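Local coordinates for protein dipeptide Epimerase (PDB 3JVA) that is an enolase-superfamily enzyme of the mandelate racemase/muconate lactonizing type that binds a magnesium ion in its barrel domain, at residues B[7-12]-B[31-36]; B[13-18]-B[27-32]; B[168-173]-B[204-209]; B[198-203]-B[226-231]. All blocks are in the same frame, centred on the assembly; numbering follows the deposited sequence.

In the fold
Contacts 1 and 2 follow one pair of antiparallel strands, 3-21 and 29-38, in the N-terminal domain; they share Ser31 and Ala32, and their centres lie 15 Å apart. Contacts 3 and 4 belong to the barrel domain, where helix 196-206 packs on helix 166-180 in contact 3 and on helix 223-232 in contact 4, again with centres 15 Å apart. The two pairs are well separated: nearest atoms of contacts 2 and 3 are about 12 Å apart, those of contacts 1 and 4 about 27 Å. Magnesium, bound by Asp189, Glu215 and Asp240, lies about 14 Å from the Asp169 side chain of contact 3 and about 13 Å from that of Ile203 in contact 4.

Contact 1: residues B[7-12]-B[31-36]; sequences HVRASK and SAIVEI
Arg9 and Ile33 lie side by side on one face of an antiparallel strand pair, their side chains pointing the same way. Ile33 CD1 sits over one face of the Arg9 guanidinium, 3.5 Å from NH2 and offset toward the rim. The same methyl also meets Ser11 CB at 3.6 Å, so one methyl touches both the guanidinium and the serine. Arg9 CG stands between the backbone N and the carbonyl carbon (chi1 73°), and from there the chain runs extended to NE. Arg9 NH1 also makes a weak hydrogen bond to Ala10 O of its own strand. Val8, Ala32 and Val34 occupy the reverse face, where Val8 CG2 touches Val34 CG2 at 3.8 Å.

Behind these side chains the backbones are joined at three hydrogen-bonded pairs, His7-Glu35, Arg9-Ile33 and Ser11-Ser31, each with two N-H to O bonds. The Glu35 N to His7 O bond is 2.8 Å long and lies in the carbonyl plane. At the Ser11-Ser31 end a water donates to Ser31 OG at 2.8 Å and also bonds Ser11 OG, while Ser31 OG is further held by Glu47.

The pair belongs to the antiparallel sheet of the N-terminal domain typical of this superfamily. Ala32, Val34 and Ile36 continue the pairing through backbone bonds to Gly48, Gly46 and Gly44 of the next strand, 43-48. Helix 59-73 packs on Val8, Ala32 and Val34, and helix 96-114 on Val34 and Ile36.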
loop_
_atom_site.group_PDB
_atom_site.type_symbol
_atom_site.label_atom_id
_atom_site.label_comp_id
_atom_site.label_asym_id
_atom_site.label_seq_id
_atom_site.Cartn_x
_atom_site.Cartn_y
_atom_site.Cartn_z
ATOM N N HIS B 7 15.419 30.714 -39.191
ATOM C CA HIS B 7 14.459 31.714 -39.644
ATOM C C HIS B 7 13.052 31.313 -39.223
ATOM O O HIS B 7 12.697 30.139 -39.306
ATOM C CB HIS B 7 14.509 31.824 -41.173
ATOM C CG HIS B 7 15.894 31.966 -41.723
ATOM N ND1 HIS B 7 16.518 30.968 -42.441
ATOM C CD2 HIS B 7 16.785 32.983 -41.644
ATOM C CE1 HIS B 7 17.732 31.364 -42.781
ATOM N NE2 HIS B 7 17.919 32.583 -42.309
ATOM N N VAL B 8 12.256 32.274 -38.759
ATOM C CA VAL B 8 10.885 31.967 -38.364
ATOM C C VAL B 8 9.902 32.962 -38.963
ATOM O O VAL B 8 10.206 34.148 -39.098
ATOM C CB VAL B 8 10.702 31.951 -36.821
ATOM C CG1 VAL B 8 10.865 33.346 -36.249
ATOM C CG2 VAL B 8 9.322 31.384 -36.470
ATOM N N ARG B 9 8.726 32.466 -39.336
ATOM C CA ARG B 9 7.693 33.309 -39.912
ATOM C C ARG B 9 6.341 32.894 -39.353
ATOM O O ARG B 9 6.191 31.808 -38.798
ATOM C CB ARG B 9 7.675 33.170 -41.442
ATOM C CG ARG B 9 7.101 31.850 -41.988
ATOM C CD ARG B 9 7.102 31.872 -43.518
ATOM N NE ARG B 9 6.500 30.711 -44.183
ATOM C CZ ARG B 9 5.193 30.537 -44.377
ATOM N NH1 ARG B 9 4.320 31.439 -43.946
ATOM N NH2 ARG B 9 4.757 29.484 -45.064
ATOM N N ALA B 10 5.363 33.779 -39.472
ATOM C CA ALA B 10 4.026 33.456 -39.020
ATOM C C ALA B 10 3.378 32.845 -40.252
ATOM O O ALA B 10 3.803 33.116 -41.378
ATOM C CB ALA B 10 3.283 34.720 -38.592
ATOM N N SER B 11 2.377 32.001 -40.041
ATOM C CA SER B 11 1.672 31.368 -41.146
ATOM C C SER B 11 0.206 31.460 -40.792
ATOM O O SER B 11 -0.177 31.119 -39.678
ATOM C CB SER B 11 2.079 29.897 -41.278
ATOM O OG SER B 11 1.332 29.223 -42.285
ATOM N N LYS B 12 -0.606 31.940 -41.732
ATOM C CA LYS B 12 -2.037 32.065 -41.502
ATOM C C LYS B 12 -2.769 31.443 -42.685
ATOM O O LYS B 12 -2.670 31.924 -43.812
ATOM C CB LYS B 12 -2.427 33.535 -41.354
ATOM C CG LYS B 12 -1.688 34.257 -40.234
ATOM C CD LYS B 12 -2.195 35.682 -40.071
ATOM C CE LYS B 12 -1.460 36.403 -38.956
ATOM N NZ LYS B 12 -1.929 37.807 -38.809
ATOM N N SER B 31 -0.010 29.626 -37.294
ATOM C CA SER B 31 1.115 28.972 -36.641
ATOM C C SER B 31 2.459 29.599 -36.975
ATOM O O SER B 31 2.554 30.533 -37.773
ATOM C CB SER B 31 1.158 27.501 -37.047
ATOM O OG SER B 31 1.268 27.384 -38.460
ATOM N N ALA B 32 3.498 29.058 -36.356
ATOM C CA ALA B 32 4.851 29.525 -36.590
ATOM C C ALA B 32 5.533 28.486 -37.466
ATOM O O ALA B 32 5.416 27.288 -37.211
ATOM C CB ALA B 32 5.591 29.666 -35.257
ATOM N N ILE B 33 6.205 28.937 -38.520
ATOM C CA ILE B 33 6.926 28.023 -39.390
ATOM C C ILE B 33 8.397 28.399 -39.331
ATOM O O ILE B 33 8.758 29.563 -39.507
ATOM C CB ILE B 33 6.415 28.081 -40.856
ATOM C CG1 ILE B 33 5.022 27.451 -40.933
ATOM C CG2 ILE B 33 7.378 27.338 -41.777
ATOM C CD1 ILE B 33 4.426 27.391 -42.332
ATOM N N VAL B 34 9.239 27.407 -39.061
ATOM C CA VAL B 34 10.671 27.629 -38.947
ATOM C C VAL B 34 11.437 26.954 -40.068
ATOM O O VAL B 34 11.042 25.902 -40.577
ATOM C CB VAL B 34 11.216 27.087 -37.601
ATOM C CG1 VAL B 34 12.718 27.355 -37.492
ATOM C CG2 VAL B 34 10.490 27.747 -36.444
ATOM N N GLU B 35 12.533 27.589 -40.461
ATOM C CA GLU B 35 13.398 27.048 -41.486
ATOM C C GLU B 35 14.796 27.123 -40.900
ATOM O O GLU B 35 15.301 28.214 -40.624
ATOM C CB GLU B 35 13.311 27.884 -42.767
ATOM C CG GLU B 35 11.942 27.845 -43.427
ATOM C CD GLU B 35 11.876 28.691 -44.685
ATOM O OE1 GLU B 35 12.750 28.511 -45.561
ATOM O OE2 GLU B 35 10.953 29.529 -44.797
ATOM N N ILE B 36 15.401 25.963 -40.663
ATOM C CA ILE B 36 16.749 25.923 -40.125
ATOM C C ILE B 36 17.690 25.698 -41.295
ATOM O O ILE B 36 17.560 24.716 -42.025
ATOM C CB ILE B 36 16.922 24.788 -39.095
ATOM C CG1 ILE B 36 15.986 25.031 -37.906
ATOM C CG2 ILE B 36 18.367 24.727 -38.623
ATOM C CD1 ILE B 36 16.187 24.067 -36.747
HETATM O O HOH W 1 -0.501 28.084 -40.528
#

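Contact 2: residues B[13-18]-B[27-32]; sequences IKLKET and ESADSA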
loop_
_atom_site.group_PDB
_atom_site.type_symbol
_atom_site.label_atom_id
_atom_site.label_comp_id
_atom_site.label_asym_id
_atom_site.label_seq_id
_atom_site.Cartn_x
_atom_site.Cartn_y
_atom_site.Cartn_z
ATOM N N ILE B 13 -3.497 30.367 -42.419
ATOM C CA ILE B 13 -4.219 29.655 -43.461
ATOM C C ILE B 13 -5.687 29.564 -43.079
ATOM O O ILE B 13 -6.028 29.043 -42.020
ATOM C CB ILE B 13 -3.644 28.224 -43.639
ATOM C CG1 ILE B 13 -2.165 28.288 -44.051
ATOM C CG2 ILE B 13 -4.440 27.468 -44.687
ATOM C CD1 ILE B 13 -1.932 28.764 -45.485
ATOM N N LYS B 14 -6.556 30.072 -43.944
ATOM C CA LYS B 14 -7.986 30.038 -43.670
ATOM C C LYS B 14 -8.487 28.599 -43.586
ATOM O O LYS B 14 -8.022 27.724 -44.326
ATOM C CB LYS B 14 -8.750 30.788 -44.765
ATOM C CG LYS B 14 -10.212 31.014 -44.436
ATOM C CD LYS B 14 -10.906 31.839 -45.503
ATOM C CE LYS B 14 -12.300 32.234 -45.049
ATOM N NZ LYS B 14 -12.230 32.991 -43.770
ATOM N N LEU B 15 -9.428 28.359 -42.675
ATOM C CA LEU B 15 -10.011 27.035 -42.490
ATOM C C LEU B 15 -11.295 26.915 -43.308
ATOM O O LEU B 15 -12.054 27.878 -43.420
ATOM C CB LEU B 15 -10.351 26.801 -41.014
ATOM C CG LEU B 15 -9.232 26.812 -39.967
ATOM C CD1 LEU B 15 -9.852 26.722 -38.571
ATOM C CD2 LEU B 15 -8.276 25.651 -40.205
ATOM N N LYS B 16 -11.537 25.734 -43.871
ATOM C CA LYS B 16 -12.748 25.498 -44.655
ATOM C C LYS B 16 -13.972 25.614 -43.750
ATOM O O LYS B 16 -15.023 26.104 -44.167
ATOM C CB LYS B 16 -12.720 24.106 -45.298
ATOM C CG LYS B 16 -11.699 23.946 -46.415
ATOM C CD LYS B 16 -11.677 22.519 -46.937
ATOM C CE LYS B 16 -10.655 22.342 -48.041
ATOM N NZ LYS B 16 -10.577 20.918 -48.490
ATOM N N GLU B 17 -13.829 25.161 -42.507
ATOM C CA GLU B 17 -14.915 25.225 -41.532
ATOM C C GLU B 17 -14.389 25.812 -40.230
ATOM O O GLU B 17 -13.357 25.383 -39.723
ATOM C CB GLU B 17 -15.486 23.826 -41.261
ATOM C CG GLU B 17 -16.066 23.126 -42.486
ATOM C CD GLU B 17 -16.721 21.790 -42.149
ATOM O OE1 GLU B 17 -17.158 21.090 -43.087
ATOM O OE2 GLU B 17 -16.803 21.438 -40.950
ATOM N N THR B 18 -15.101 26.795 -39.692
ATOM C CA THR B 18 -14.692 27.426 -38.447
ATOM C C THR B 18 -14.773 26.430 -37.296
ATOM O O THR B 18 -15.667 25.587 -37.253
ATOM C CB THR B 18 -15.576 28.644 -38.121
ATOM O OG1 THR B 18 -16.945 28.232 -38.031
ATOM C CG2 THR B 18 -15.435 29.703 -39.204
ATOM N N GLU B 27 -11.231 30.581 -37.121
ATOM C CA GLU B 27 -11.503 30.468 -38.551
ATOM C C GLU B 27 -10.242 30.418 -39.398
ATOM O O GLU B 27 -10.312 30.320 -40.621
ATOM C CB GLU B 27 -12.406 31.614 -39.016
ATOM C CG GLU B 27 -12.016 32.987 -38.511
ATOM C CD GLU B 27 -13.023 34.055 -38.913
ATOM O OE1 GLU B 27 -12.864 35.220 -38.487
ATOM O OE2 GLU B 27 -13.973 33.729 -39.656
ATOM N N SER B 28 -9.090 30.467 -38.740
ATOM C CA SER B 28 -7.814 30.426 -39.441
ATOM C C SER B 28 -6.797 29.657 -38.607
ATOM O O SER B 28 -6.829 29.709 -37.378
ATOM C CB SER B 28 -7.309 31.852 -39.690
ATOM O OG SER B 28 -6.092 31.856 -40.420
ATOM N N ALA B 29 -5.913 28.924 -39.278
ATOM C CA ALA B 29 -4.869 28.176 -38.592
ATOM C C ALA B 29 -3.640 29.069 -38.626
ATOM O O ALA B 29 -2.975 29.183 -39.655
ATOM C CB ALA B 29 -4.592 26.874 -39.312
ATOM N N ASP B 30 -3.354 29.720 -37.505
ATOM C CA ASP B 30 -2.215 30.621 -37.429
ATOM C C ASP B 30 -1.098 29.981 -36.615
ATOM O O ASP B 30 -1.217 29.810 -35.400
ATOM C CB ASP B 30 -2.654 31.955 -36.818
ATOM C CG ASP B 30 -3.807 32.597 -37.589
ATOM O OD1 ASP B 30 -4.005 32.237 -38.771
ATOM O OD2 ASP B 30 -4.510 33.460 -37.026
ATOM N N SER B 31 -0.010 29.626 -37.294
ATOM C CA SER B 31 1.115 28.972 -36.641
ATOM C C SER B 31 2.459 29.599 -36.975
ATOM O O SER B 31 2.554 30.533 -37.773
ATOM C CB SER B 31 1.158 27.501 -37.047
ATOM O OG SER B 31 1.268 27.384 -38.460
ATOM N N ALA B 32 3.498 29.058 -36.356
ATOM C CA ALA B 32 4.851 29.525 -36.590
ATOM C C ALA B 32 5.533 28.486 -37.466
ATOM O O ALA B 32 5.416 27.288 -37.211
ATOM C CB ALA B 32 5.591 29.666 -35.257
HETATM O O HOH W 2 -12.833 30.118 -41.650
#
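Leu15 reaches across to Glu27, Ser28 and Ala29 where the antiparallel pairing of the N-terminal domain sheet reaches a corner in both chains. Its CB lies 3.5 Å from Glu27 O. Leu15 chi1 of -62° sets CG anti to the carbonyl carbon, beside the same Glu27 O. The branches then part: CD1 rests on the Glu27-Ser28 peptide, 3.8 Å from Ser28 N, and CD2 reaches the methyl of Ala29. Ser28 N, buried here, has no polar partner in the model.

Main-chain bonds fix this register. Ile13 and Ala29 form a hydrogen-bonded pair; the bond from Ala29 N to Ile13 O is the shorter of its two, at 2.7 Å. Leu15 N donates to Glu27 O from above the carbonyl plane, and a water joins Glu27 O to Leu15 O. Beyond the corner, Thr18 and Glu27 lie side by side, with Thr18 CG2 3.6 Å from Glu27 CB.

Outside the pair, Ile13 packs on Leu325, Thr327 and Pro329, while Asp30 N is bound by Glu295. Ser28 OG, anti to its own backbone N, approaches Ile13 O but gives its proton to Asp30 OD1 at 2.7 Å, meeting the carboxylate on its syn side, 23° out of plane.

Contact 3: residues B[168-173]-B[204-209]; sequences ADIARV and QALADY
Ile170 and Tyr209 meet with their side chains at about a right angle: the isoleucine CG2 methyl lies 3.8 Å from Tyr209 OH and 3.9 Å from Tyr209 CE2, approaching the ring obliquely. Val173 meets the same residue at its CB end. Its CG1 lies 3.6 Å from Tyr209 CB and also touches CG and CD2, so methyls from successive turns of one helix meet the tyrosine from its root to its hydroxyl. Val173 divides its branches between two partners: CG1, anti to the backbone N (chi1 173°), goes to Tyr209, and CG2 to Leu206 CD1 at 3.6 Å. Val173 lies oblique to both of these side chains.

Leu206 is forked in a similar way. CD1 serves Val173 and comes within 4.4 Å of Asp169 CB, whereas CD2 faces Ile170 CG1 at 4.1 Å. Ile170 completes the row with CD1 against the methyl of Ala205. This is the packing of neighbouring outer helices, 166-180 and 196-206, in the barrel domain, whose parallel strands alternate with helices as in a TIM barrel. No hydrogen bond crosses between the two segments.

The polar groups nearby are bound outside the two segments. The Asp169 carboxylate accepts from Gly163 N at OD2 and hydrogen-bonds Thr164 OG1 at OD1, which ties the helix to the loop just ahead of it. Tyr209 O accepts a hydrogen bond from Arg177 NE, further along helix 166-180. Within its own segment, Tyr209 N is bonded to Leu206 O at 3.0 Å.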
loop_
_atom_site.group_PDB
_atom_site.type_symbol
_atom_site.label_atom_id
_atom_site.label_comp_id
_atom_site.label_asym_id
_atom_site.label_seq_id
_atom_site.Cartn_x
_atom_site.Cartn_y
_atom_site.Cartn_z
ATOM N N ALA B 168 -27.825 15.546 -26.985
ATOM C CA ALA B 168 -27.267 16.037 -28.236
ATOM C C ALA B 168 -26.190 15.081 -28.747
ATOM O O ALA B 168 -26.128 14.787 -29.940
ATOM C CB ALA B 168 -26.683 17.427 -28.036
ATOM N N ASP B 169 -25.341 14.603 -27.839
ATOM C CA ASP B 169 -24.278 13.672 -28.216
ATOM C C ASP B 169 -24.897 12.427 -28.845
ATOM O O ASP B 169 -24.513 12.006 -29.937
ATOM C CB ASP B 169 -23.454 13.244 -26.989
ATOM C CG ASP B 169 -22.639 14.379 -26.385
ATOM O OD1 ASP B 169 -22.314 15.355 -27.095
ATOM O OD2 ASP B 169 -22.300 14.278 -25.189
ATOM N N ILE B 170 -25.859 11.842 -28.142
ATOM C CA ILE B 170 -26.534 10.638 -28.608
ATOM C C ILE B 170 -27.204 10.830 -29.964
ATOM O O ILE B 170 -27.116 9.963 -30.831
ATOM C CB ILE B 170 -27.576 10.164 -27.569
ATOM C CG1 ILE B 170 -26.845 9.638 -26.328
ATOM C CG2 ILE B 170 -28.470 9.081 -28.167
ATOM C CD1 ILE B 170 -27.760 9.206 -25.198
ATOM N N ALA B 171 -27.866 11.967 -30.145
ATOM C CA ALA B 171 -28.552 12.263 -31.400
ATOM C C ALA B 171 -27.593 12.242 -32.589
ATOM O O ALA B 171 -27.900 11.678 -33.640
ATOM C CB ALA B 171 -29.241 13.618 -31.304
ATOM N N ARG B 172 -26.428 12.860 -32.415
ATOM C CA ARG B 172 -25.425 12.910 -33.469
ATOM C C ARG B 172 -24.840 11.533 -33.750
ATOM O O ARG B 172 -24.736 11.124 -34.904
ATOM C CB ARG B 172 -24.306 13.881 -33.084
ATOM C CG ARG B 172 -24.738 15.334 -33.107
ATOM C CD ARG B 172 -23.704 16.260 -32.492
ATOM N NE ARG B 172 -24.173 17.643 -32.526
ATOM C CZ ARG B 172 -24.012 18.515 -31.536
ATOM N NH1 ARG B 172 -23.390 18.150 -30.420
ATOM N NH2 ARG B 172 -24.474 19.753 -31.661
ATOM N N VAL B 173 -24.462 10.816 -32.697
ATOM C CA VAL B 173 -23.890 9.487 -32.871
ATOM C C VAL B 173 -24.901 8.551 -33.532
ATOM O O VAL B 173 -24.557 7.771 -34.418
ATOM C CB VAL B 173 -23.431 8.898 -31.518
ATOM C CG1 VAL B 173 -23.008 7.451 -31.692
ATOM C CG2 VAL B 173 -22.268 9.720 -30.969
ATOM N N GLN B 204 -21.466 4.635 -21.204
ATOM C CA GLN B 204 -22.250 3.416 -21.345
ATOM C C GLN B 204 -23.474 3.661 -22.226
ATOM O O GLN B 204 -23.936 2.758 -22.918
ATOM C CB GLN B 204 -22.659 2.886 -19.972
ATOM C CG GLN B 204 -21.453 2.496 -19.142
ATOM C CD GLN B 204 -21.818 1.807 -17.856
ATOM O OE1 GLN B 204 -22.676 2.276 -17.107
ATOM N NE2 GLN B 204 -21.156 0.688 -17.583
ATOM N N ALA B 205 -23.991 4.885 -22.213
ATOM C CA ALA B 205 -25.146 5.217 -23.043
ATOM C C ALA B 205 -24.715 5.305 -24.507
ATOM O O ALA B 205 -25.412 4.827 -25.403
ATOM C CB ALA B 205 -25.757 6.532 -22.593
ATOM N N LEU B 206 -23.558 5.916 -24.748
ATOM C CA LEU B 206 -23.042 6.050 -26.106
ATOM C C LEU B 206 -22.575 4.706 -26.657
ATOM O O LEU B 206 -22.630 4.470 -27.867
ATOM C CB LEU B 206 -21.873 7.043 -26.140
ATOM C CG LEU B 206 -22.149 8.551 -26.163
ATOM C CD1 LEU B 206 -22.784 8.941 -27.488
ATOM C CD2 LEU B 206 -23.044 8.932 -25.021
ATOM N N ALA B 207 -22.117 3.830 -25.767
ATOM C CA ALA B 207 -21.618 2.514 -26.162
ATOM C C ALA B 207 -22.629 1.675 -26.943
ATOM O O ALA B 207 -22.243 0.780 -27.690
ATOM C CB ALA B 207 -21.147 1.740 -24.931
ATOM N N ASP B 208 -23.918 1.955 -26.767
ATOM C CA ASP B 208 -24.952 1.206 -27.479
ATOM C C ASP B 208 -24.820 1.348 -28.993
ATOM O O ASP B 208 -25.400 0.568 -29.748
ATOM C CB ASP B 208 -26.353 1.671 -27.068
ATOM C CG ASP B 208 -26.689 1.327 -25.629
ATOM O OD1 ASP B 208 -26.325 0.222 -25.178
ATOM O OD2 ASP B 208 -27.332 2.157 -24.951
ATOM N N TYR B 209 -24.059 2.344 -29.433
ATOM C CA TYR B 209 -23.876 2.589 -30.859
ATOM C C TYR B 209 -22.545 2.081 -31.394
ATOM O O TYR B 209 -22.143 2.428 -32.504
ATOM C CB TYR B 209 -24.022 4.086 -31.140
ATOM C CG TYR B 209 -25.400 4.595 -30.800
ATOM C CD1 TYR B 209 -26.474 4.375 -31.662
ATOM C CD2 TYR B 209 -25.649 5.229 -29.587
ATOM C CE1 TYR B 209 -27.762 4.768 -31.320
ATOM C CE2 TYR B 209 -26.937 5.625 -29.233
ATOM C CZ TYR B 209 -27.987 5.390 -30.106
ATOM O OH TYR B 209 -29.263 5.766 -29.759
#

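Contact 4: residues B[198-203]-B[226-231]; sequences DAVKAI and LKYVTS
Val229 spreads its two methyls against helix 196-206: CG2 meets Ala199 CB at 3.9 Å, and CG1 meets Ile203 CD1 at 3.7 Å. The split follows from chi1 of 179°, with CG1 anti to the backbone N and CG2 anti to the carbonyl carbon. Ile203 extends its longer branch to reach it: CD1 lies anti to CA about the CB-CG1 bond (chi2 172°), and the two side chains cross at about a right angle. Val200 has a similar first torsion, with CG2 anti to the carbonyl carbon, and that methyl approaches the Tyr228 ring obliquely, 3.8 Å from CE2. Tyr228 CG is anti to its backbone N, and the ring reaches over toward the other helix.

The helices, adjacent on the outside of the barrel, run at 33° to each other with segment axes 9.5 Å apart. On the side of the barrel strands, Ile203 and Val229 both pack on Ile237 of strand 236-239. Outside the pair, Tyr228 OH is hydrogen-bonded to Asn234 of a second subunit, which also packs on Val200.

Every contact between the two segments is carbon on carbon, with no hydrogen bond across, so the helices are joined here by close apolar fit, while the tyrosine hydroxyl supplies a polar link to the assembly.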
loop_
_atom_site.group_PDB
_atom_site.type_symbol
_atom_site.label_atom_id
_atom_site.label_comp_id
_atom_site.label_asym_id
_atom_site.label_seq_id
_atom_site.Cartn_x
_atom_site.Cartn_y
_atom_site.Cartn_z
ATOM N N ASP B 198 -20.361 10.658 -13.878
ATOM C CA ASP B 198 -21.211 11.104 -14.982
ATOM C C ASP B 198 -20.642 10.508 -16.265
ATOM O O ASP B 198 -21.387 10.106 -17.161
ATOM C CB ASP B 198 -21.205 12.630 -15.102
ATOM C CG ASP B 198 -22.200 13.297 -14.174
ATOM O OD1 ASP B 198 -22.970 12.578 -13.502
ATOM O OD2 ASP B 198 -22.214 14.544 -14.128
ATOM N N ALA B 199 -19.313 10.468 -16.349
ATOM C CA ALA B 199 -18.630 9.929 -17.522
ATOM C C ALA B 199 -19.004 8.472 -17.767
ATOM O O ALA B 199 -19.271 8.074 -18.898
ATOM C CB ALA B 199 -17.111 10.059 -17.360
ATOM N N VAL B 200 -19.013 7.670 -16.708
ATOM C CA VAL B 200 -19.366 6.262 -16.851
ATOM C C VAL B 200 -20.776 6.147 -17.421
ATOM O O VAL B 200 -21.035 5.339 -18.309
ATOM C CB VAL B 200 -19.296 5.533 -15.488
ATOM C CG1 VAL B 200 -19.846 4.114 -15.613
ATOM C CG2 VAL B 200 -17.854 5.496 -15.009
ATOM N N LYS B 201 -21.676 6.981 -16.913
ATOM C CA LYS B 201 -23.069 6.989 -17.354
ATOM C C LYS B 201 -23.169 7.334 -18.840
ATOM O O LYS B 201 -23.796 6.616 -19.620
ATOM C CB LYS B 201 -23.851 8.026 -16.544
ATOM C CG LYS B 201 -25.359 7.817 -16.506
ATOM C CD LYS B 201 -26.083 9.043 -15.932
ATOM C CE LYS B 201 -25.360 9.636 -14.715
ATOM N NZ LYS B 201 -25.105 8.645 -13.629
ATOM N N ALA B 202 -22.532 8.437 -19.223
ATOM C CA ALA B 202 -22.567 8.900 -20.606
ATOM C C ALA B 202 -21.931 7.905 -21.569
ATOM O O ALA B 202 -22.487 7.606 -22.624
ATOM C CB ALA B 202 -21.871 10.258 -20.721
ATOM N N ILE B 203 -20.766 7.385 -21.202
ATOM C CA ILE B 203 -20.073 6.443 -22.066
ATOM C C ILE B 203 -20.867 5.154 -22.270
ATOM O O ILE B 203 -20.951 4.639 -23.388
ATOM C CB ILE B 203 -18.661 6.141 -21.514
ATOM C CG1 ILE B 203 -17.809 7.413 -21.605
ATOM C CG2 ILE B 203 -18.006 5.021 -22.315
ATOM C CD1 ILE B 203 -16.454 7.316 -20.919
ATOM N N LEU B 226 -9.937 9.501 -13.922
ATOM C CA LEU B 226 -9.730 8.952 -15.255
ATOM C C LEU B 226 -9.558 7.442 -15.123
ATOM O O LEU B 226 -10.082 6.668 -15.925
ATOM C CB LEU B 226 -8.491 9.587 -15.893
ATOM C CG LEU B 226 -8.125 9.187 -17.323
ATOM C CD1 LEU B 226 -9.307 9.416 -18.254
ATOM C CD2 LEU B 226 -6.922 10.007 -17.772
ATOM N N LYS B 227 -8.832 7.032 -14.085
ATOM C CA LYS B 227 -8.590 5.624 -13.795
ATOM C C LYS B 227 -9.918 4.929 -13.466
ATOM O O LYS B 227 -10.161 3.799 -13.882
ATOM C CB LYS B 227 -7.627 5.519 -12.603
ATOM C CG LYS B 227 -7.477 4.142 -11.972
ATOM C CD LYS B 227 -6.745 3.170 -12.865
ATOM C CE LYS B 227 -6.092 2.066 -12.039
ATOM N NZ LYS B 227 -7.065 1.363 -11.156
ATOM N N TYR B 228 -10.771 5.625 -12.720
ATOM C CA TYR B 228 -12.075 5.092 -12.334
ATOM C C TYR B 228 -12.903 4.788 -13.579
ATOM O O TYR B 228 -13.465 3.706 -13.714
ATOM C CB TYR B 228 -12.819 6.108 -11.459
ATOM C CG TYR B 228 -14.233 5.689 -11.105
ATOM C CD1 TYR B 228 -14.471 4.696 -10.154
ATOM C CD2 TYR B 228 -15.330 6.277 -11.734
ATOM C CE1 TYR B 228 -15.777 4.298 -9.836
ATOM C CE2 TYR B 228 -16.641 5.886 -11.422
ATOM C CZ TYR B 228 -16.853 4.898 -10.472
ATOM O OH TYR B 228 -18.139 4.514 -10.148
ATOM N N VAL B 229 -12.979 5.750 -14.491
ATOM C CA VAL B 229 -13.742 5.551 -15.718
ATOM C C VAL B 229 -13.230 4.340 -16.491
ATOM O O VAL B 229 -13.993 3.447 -16.852
ATOM C CB VAL B 229 -13.660 6.788 -16.629
ATOM C CG1 VAL B 229 -14.445 6.543 -17.912
ATOM C CG2 VAL B 229 -14.202 7.998 -15.899
ATOM N N THR B 230 -11.926 4.308 -16.735
ATOM C CA THR B 230 -11.322 3.206 -17.462
ATOM C C THR B 230 -11.695 1.854 -16.866
ATOM O O THR B 230 -12.021 0.912 -17.591
ATOM C CB THR B 230 -9.794 3.348 -17.468
ATOM O OG1 THR B 230 -9.445 4.576 -18.114
ATOM C CG2 THR B 230 -9.144 2.176 -18.197
ATOM N N SER B 231 -11.660 1.772 -15.542
ATOM C CA SER B 231 -11.958 0.530 -14.841
ATOM C C SER B 231 -13.445 0.193 -14.747
ATOM O O SER B 231 -13.798 -0.930 -14.401
ATOM C CB SER B 231 -11.372 0.583 -13.429
ATOM O OG SER B 231 -12.092 1.496 -12.614
#